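Local coordinates for Serine/threonine-protein kinase Tel1 (Chaetomium thermophilum, PDB 6SKY) that probably acts as a DNA-damage sensor, a serine/threonine kinase that uses ATP to phosphorylate [ST]-Q sites and activate checkpoint signalling, at residues Trp2118-Arg2123 with Ser2169-Phe2174; Leu1988-Leu1993 with Ala2177-Leu2182. One frame throughout, in Å; residues are numbered along the deposited sequence.

Contact 1. Residues Trp2118-Arg2123 with Ser2169-Phe2174; sequences WMMSGR and SDIFRF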
loop_
_atom_site.group_PDB
_atom_site.type_symbol
_atom_site.label_atom_id
_atom_site.label_comp_id
_atom_site.label_asym_id
_atom_site.label_seq_id
_atom_site.Cartn_x
_atom_site.Cartn_y
_atom_site.Cartn_z
ATOM N N TRP A 2118 24.841 3.254 17.067
ATOM C CA TRP A 2118 25.198 4.071 15.892
ATOM C C TRP A 2118 24.403 3.652 14.655
ATOM O O TRP A 2118 24.033 4.498 13.837
ATOM C CB TRP A 2118 26.715 4.057 15.595
ATOM C CG TRP A 2118 27.280 3.054 14.570
ATOM C CD1 TRP A 2118 28.075 1.996 14.850
ATOM C CD2 TRP A 2118 27.134 3.062 13.138
ATOM N NE1 TRP A 2118 28.406 1.326 13.709
ATOM C CE2 TRP A 2118 27.838 1.959 12.643
ATOM C CE3 TRP A 2118 26.456 3.874 12.236
ATOM C CZ2 TRP A 2118 27.887 1.650 11.297
ATOM C CZ3 TRP A 2118 26.506 3.559 10.900
ATOM C CH2 TRP A 2118 27.216 2.461 10.444
ATOM N N MET A 2119 24.114 2.352 14.518
ATOM C CA MET A 2119 23.612 1.809 13.257
ATOM C C MET A 2119 22.178 2.207 12.976
ATOM O O MET A 2119 21.771 2.242 11.814
ATOM C CB MET A 2119 23.699 0.292 13.264
ATOM C CG MET A 2119 25.058 -0.252 13.042
ATOM S SD MET A 2119 25.130 -2.005 13.315
ATOM C CE MET A 2119 26.783 -2.306 12.763
ATOM N N MET A 2120 21.389 2.466 14.021
ATOM C CA MET A 2120 19.975 2.784 13.813
ATOM C C MET A 2120 19.750 3.914 12.816
ATOM O O MET A 2120 18.755 3.907 12.090
ATOM C CB MET A 2120 19.313 3.149 15.131
ATOM C CG MET A 2120 19.195 2.002 16.089
ATOM S SD MET A 2120 18.080 0.727 15.514
ATOM C CE MET A 2120 18.171 -0.394 16.898
ATOM N N SER A 2121 20.650 4.891 12.760
ATOM C CA SER A 2121 20.478 6.049 11.893
ATOM C C SER A 2121 21.385 6.058 10.672
ATOM O O SER A 2121 21.223 6.927 9.810
ATOM C CB SER A 2121 20.713 7.339 12.684
ATOM O OG SER A 2121 21.238 7.057 13.967
ATOM N N GLY A 2122 22.325 5.131 10.565
ATOM C CA GLY A 2122 23.312 5.180 9.517
ATOM C C GLY A 2122 22.767 4.792 8.162
ATOM O O GLY A 2122 21.606 4.435 7.986
ATOM N N ARG A 2123 23.649 4.875 7.175
ATOM C CA ARG A 2123 23.295 4.538 5.808
ATOM C C ARG A 2123 22.971 3.056 5.703
ATOM O O ARG A 2123 23.545 2.228 6.407
ATOM C CB ARG A 2123 24.445 4.902 4.880
ATOM C CG ARG A 2123 24.090 4.934 3.432
ATOM C CD ARG A 2123 25.125 5.713 2.669
ATOM N NE ARG A 2123 25.498 6.927 3.382
ATOM C CZ ARG A 2123 26.150 7.941 2.831
ATOM N NH1 ARG A 2123 26.452 9.006 3.557
ATOM N NH2 ARG A 2123 26.492 7.895 1.554
ATOM N N SER A 2169 17.861 -8.088 14.234
ATOM C CA SER A 2169 16.454 -7.985 13.863
ATOM C C SER A 2169 15.846 -6.675 14.342
ATOM O O SER A 2169 15.051 -6.060 13.625
ATOM C CB SER A 2169 15.676 -9.170 14.410
ATOM O OG SER A 2169 15.515 -9.040 15.803
ATOM N N ASP A 2170 16.218 -6.220 15.538
ATOM C CA ASP A 2170 15.826 -4.869 15.954
ATOM C C ASP A 2170 16.305 -3.819 14.955
ATOM O O ASP A 2170 15.531 -2.954 14.509
ATOM C CB ASP A 2170 16.387 -4.548 17.334
ATOM C CG ASP A 2170 16.039 -5.585 18.357
ATOM O OD1 ASP A 2170 15.267 -6.504 18.035
ATOM O OD2 ASP A 2170 16.548 -5.493 19.490
ATOM N N ILE A 2171 17.592 -3.873 14.602
ATOM C CA ILE A 2171 18.144 -2.863 13.698
ATOM C C ILE A 2171 17.418 -2.884 12.361
ATOM O O ILE A 2171 17.027 -1.840 11.837
ATOM C CB ILE A 2171 19.655 -3.059 13.512
ATOM C CG1 ILE A 2171 20.372 -2.924 14.839
ATOM C CG2 ILE A 2171 20.186 -2.034 12.572
ATOM C CD1 ILE A 2171 21.761 -3.426 14.809
ATOM N N PHE A 2172 17.238 -4.067 11.781
ATOM C CA PHE A 2172 16.562 -4.169 10.493
ATOM C C PHE A 2172 15.114 -3.738 10.581
ATOM O O PHE A 2172 14.541 -3.301 9.582
ATOM C CB PHE A 2172 16.632 -5.596 9.965
ATOM C CG PHE A 2172 17.940 -5.946 9.351
ATOM C CD1 PHE A 2172 18.542 -5.098 8.461
ATOM C CD2 PHE A 2172 18.574 -7.120 9.677
ATOM C CE1 PHE A 2172 19.744 -5.414 7.905
ATOM C CE2 PHE A 2172 19.774 -7.439 9.125
ATOM C CZ PHE A 2172 20.362 -6.586 8.238
ATOM N N ARG A 2173 14.490 -3.885 11.745
ATOM C CA ARG A 2173 13.121 -3.422 11.881
ATOM C C ARG A 2173 13.042 -1.909 11.803
ATOM O O ARG A 2173 12.141 -1.371 11.155
ATOM C CB ARG A 2173 12.518 -3.923 13.184
ATOM C CG ARG A 2173 11.056 -3.607 13.327
ATOM C CD ARG A 2173 10.370 -4.548 14.289
ATOM N NE ARG A 2173 10.526 -5.945 13.910
ATOM C CZ ARG A 2173 11.203 -6.828 14.627
ATOM N NH1 ARG A 2173 11.302 -8.083 14.221
ATOM N NH2 ARG A 2173 11.776 -6.452 15.760
ATOM N N PHE A 2174 13.971 -1.192 12.443
ATOM C CA PHE A 2174 13.882 0.266 12.356
ATOM C C PHE A 2174 14.055 0.770 10.925
ATOM O O PHE A 2174 13.473 1.789 10.551
ATOM C CB PHE A 2174 14.893 0.953 13.262
ATOM C CG PHE A 2174 14.830 2.456 13.178
ATOM C CD1 PHE A 2174 13.871 3.161 13.874
ATOM C CD2 PHE A 2174 15.702 3.160 12.375
ATOM C CE1 PHE A 2174 13.796 4.536 13.782
ATOM C CE2 PHE A 2174 15.630 4.534 12.284
ATOM C CZ PHE A 2174 14.678 5.221 12.989
#
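In the alpha-solenoid FAT domain, the turn between helices 2102-2119 and 2124-2143 rests on the last turns of helix 2154-2174, and a Met-aromatic contact lies at its centre. Met2120 does most of the work. Its CG stands beside its own backbone N (chi1 -68°), and the bend at chi2 brings the thioether in between Ile2171 and Phe2174, one turn apart on the helix, crossing both side chains obliquely. The methyl CE settles against Ile2171 CG1 at 3.9 Å, while SD touches Phe2174 CB, also at 3.9 Å. From there the sulfur looks obliquely at the Phe2174 ring, 5.2 Å from its centroid and 44° off the ring normal. Ile2171 also meets the other methionine: its CD1 lies 3.9 Å from Met2119 SD, and its side chain also packs on Leu2131 of helix 2124-2143. No hydrogen bond joins the two segments, so they hold together by packing. Beyond them, Arg2640 of helix 2637-2641 lies against both Met2120 and Phe2174. With CG anti to its backbone N (chi1 179°), Phe2174 reaches back to the turn, where CD2 and CE2 both lie 3.2 Å from Met2120 O.

Contact 2. Residues Leu1988-Leu1993 with Ala2177-Leu2182; sequences LGLAGL and ARQETL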
loop_
_atom_site.group_PDB
_atom_site.type_symbol
_atom_site.label_atom_id
_atom_site.label_comp_id
_atom_site.label_asym_id
_atom_site.label_seq_id
_atom_site.Cartn_x
_atom_site.Cartn_y
_atom_site.Cartn_z
ATOM N N LEU A 1988 17.724 -7.787 -2.201
ATOM C CA LEU A 1988 16.564 -8.234 -1.446
ATOM C C LEU A 1988 16.940 -9.178 -0.320
ATOM O O LEU A 1988 16.473 -9.021 0.807
ATOM C CB LEU A 1988 15.571 -8.928 -2.378
ATOM C CG LEU A 1988 14.577 -8.025 -3.077
ATOM C CD1 LEU A 1988 13.826 -8.801 -4.127
ATOM C CD2 LEU A 1988 13.638 -7.484 -2.035
ATOM N N GLY A 1989 17.796 -10.146 -0.601
ATOM C CA GLY A 1989 18.085 -11.220 0.321
ATOM C C GLY A 1989 17.711 -12.573 -0.212
ATOM O O GLY A 1989 18.026 -13.586 0.426
ATOM N N LEU A 1990 17.061 -12.629 -1.367
ATOM C CA LEU A 1990 16.720 -13.888 -2.002
ATOM C C LEU A 1990 17.963 -14.514 -2.610
ATOM O O LEU A 1990 18.248 -14.312 -3.789
ATOM C CB LEU A 1990 15.652 -13.660 -3.064
ATOM C CG LEU A 1990 14.411 -12.983 -2.504
ATOM C CD1 LEU A 1990 13.414 -12.731 -3.598
ATOM C CD2 LEU A 1990 13.811 -13.850 -1.437
ATOM N N ALA A 1991 18.703 -15.280 -1.812
ATOM C CA ALA A 1991 19.993 -15.789 -2.255
ATOM C C ALA A 1991 19.867 -17.041 -3.110
ATOM O O ALA A 1991 20.671 -17.233 -4.023
ATOM C CB ALA A 1991 20.885 -16.067 -1.049
ATOM N N GLY A 1992 18.882 -17.899 -2.844
ATOM C CA GLY A 1992 18.731 -19.101 -3.649
ATOM C C GLY A 1992 18.320 -18.807 -5.078
ATOM O O GLY A 1992 18.777 -19.468 -6.014
ATOM N N LEU A 1993 17.463 -17.809 -5.271
ATOM C CA LEU A 1993 17.067 -17.431 -6.621
ATOM C C LEU A 1993 18.237 -16.854 -7.401
ATOM O O LEU A 1993 18.423 -17.175 -8.578
ATOM C CB LEU A 1993 15.921 -16.428 -6.574
ATOM C CG LEU A 1993 14.503 -16.962 -6.429
ATOM C CD1 LEU A 1993 14.225 -17.383 -5.005
ATOM C CD2 LEU A 1993 13.527 -15.910 -6.878
ATOM N N ALA A 2177 13.128 -2.776 6.711
ATOM C CA ALA A 2177 13.629 -3.745 5.743
ATOM C C ALA A 2177 12.888 -5.051 5.984
ATOM O O ALA A 2177 13.244 -5.821 6.875
ATOM C CB ALA A 2177 15.136 -3.916 5.878
ATOM N N ARG A 2178 11.845 -5.296 5.193
ATOM C CA ARG A 2178 10.952 -6.414 5.470
ATOM C C ARG A 2178 11.621 -7.741 5.167
ATOM O O ARG A 2178 11.527 -8.691 5.953
ATOM C CB ARG A 2178 9.670 -6.285 4.652
ATOM C CG ARG A 2178 8.906 -5.012 4.844
ATOM C CD ARG A 2178 8.699 -4.714 6.296
ATOM N NE ARG A 2178 7.904 -3.506 6.477
ATOM C CZ ARG A 2178 7.907 -2.773 7.583
ATOM N NH1 ARG A 2178 7.148 -1.693 7.661
ATOM N NH2 ARG A 2178 8.676 -3.114 8.605
ATOM N N GLN A 2179 12.291 -7.830 4.026
ATOM C CA GLN A 2179 12.856 -9.101 3.612
ATOM C C GLN A 2179 13.975 -9.545 4.540
ATOM O O GLN A 2179 14.158 -10.742 4.752
ATOM C CB GLN A 2179 13.343 -9.005 2.174
ATOM C CG GLN A 2179 13.707 -10.332 1.560
ATOM C CD GLN A 2179 12.571 -11.311 1.582
ATOM O OE1 GLN A 2179 12.746 -12.479 1.906
ATOM N NE2 GLN A 2179 11.395 -10.839 1.228
ATOM N N GLU A 2180 14.703 -8.610 5.137
ATOM C CA GLU A 2180 15.783 -8.997 6.027
ATOM C C GLU A 2180 15.265 -9.495 7.364
ATOM O O GLU A 2180 15.826 -10.434 7.931
ATOM C CB GLU A 2180 16.743 -7.836 6.224
ATOM C CG GLU A 2180 17.517 -7.477 4.989
ATOM C CD GLU A 2180 18.283 -8.652 4.418
ATOM O OE1 GLU A 2180 18.715 -9.530 5.196
ATOM O OE2 GLU A 2180 18.458 -8.706 3.185
ATOM N N THR A 2181 14.194 -8.900 7.884
ATOM C CA THR A 2181 13.584 -9.443 9.092
ATOM C C THR A 2181 12.972 -10.807 8.825
ATOM O O THR A 2181 13.031 -11.694 9.678
ATOM C CB THR A 2181 12.524 -8.495 9.636
ATOM O OG1 THR A 2181 11.474 -8.359 8.678
ATOM C CG2 THR A 2181 13.112 -7.150 9.913
ATOM N N LEU A 2182 12.394 -10.995 7.641
ATOM C CA LEU A 2182 11.862 -12.301 7.272
ATOM C C LEU A 2182 12.965 -13.349 7.209
ATOM O O LEU A 2182 12.832 -14.443 7.767
ATOM C CB LEU A 2182 11.146 -12.184 5.935
ATOM C CG LEU A 2182 9.988 -13.103 5.615
ATOM C CD1 LEU A 2182 9.106 -13.223 6.815
ATOM C CD2 LEU A 2182 9.238 -12.494 4.485
#
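The tight turn between helices 1974-1988 and 1991-1999 of the FAT solenoid meets the first turn of helix 2178-2189 here. Gly1989 breaks the helical path with a positive phi of 118°, a backbone shape in which a CB would jam against the carbonyl O of Leu1988. Leu1990 then forms the centre of an inverse gamma turn and takes the N-cap position of the next helix. Gln2179 is the main visitor from the other side. Its CG is anti to the backbone N (chi1 -169°) and lies 3.2 Å from Leu1988 O, with CB 3.4 Å from the same oxygen. The Leu1988 side chain joins in more loosely, its CD2 4.5 Å from Gln2179 CB. A bend at chi2 (57°) turns the amide so that the Gln2179 side chain crosses that of Leu1990 at about a right angle, OE1 lying 3.8 Å from Leu1990 CD2. An alanine here would lose the CG and amide contacts with Leu1988 and Leu1990, and would probably loosen the packing on Ala1957 of the second subunit as well. Glu2180, also bent at chi2, brings OE2 to 3.8 Å from Gly1989 CA and 3.1 Å from Leu1988 O. Both oxygens are acceptors and no bond is formed. Behind this face, Thr2181 OG1 donates to Arg2178 O at 2.7 Å from above the carbonyl plane, and Leu2182 N shares that acceptor. The backbone N atoms of Ala1991 and Gly1992 donate to Asp1964 of the second subunit, which puts the turn at the dimer contact. The turn is thus a short helix-to-helix connection of the FAT alpha solenoid, one helix giving way at a positive-phi glycine and the next starting two residues on.

In the fold
From the N terminus, the chain first passes 1988-1993, one side of contact 2, and runs on through a mostly helical span to 2118-2123, where contact 1 begins. Contact 1 closes a loop of 45 residues when 2169-2174 returns to that turn; contact 2 closes only afterwards, at 2177-2182, so its 183-residue loop encloses the smaller one. The two centres are about 16 Å apart. Successive helices 2154-2174 and 2178-2189 join them: Phe2172 O probably accepts a hydrogen bond from Ala2177 N, and the Phe2172 side chain packs on Glu2180 and Thr2181. Contact 1 adjoins helix 2637-2641 of the kinase region, whereas contact 2 borders the second subunit.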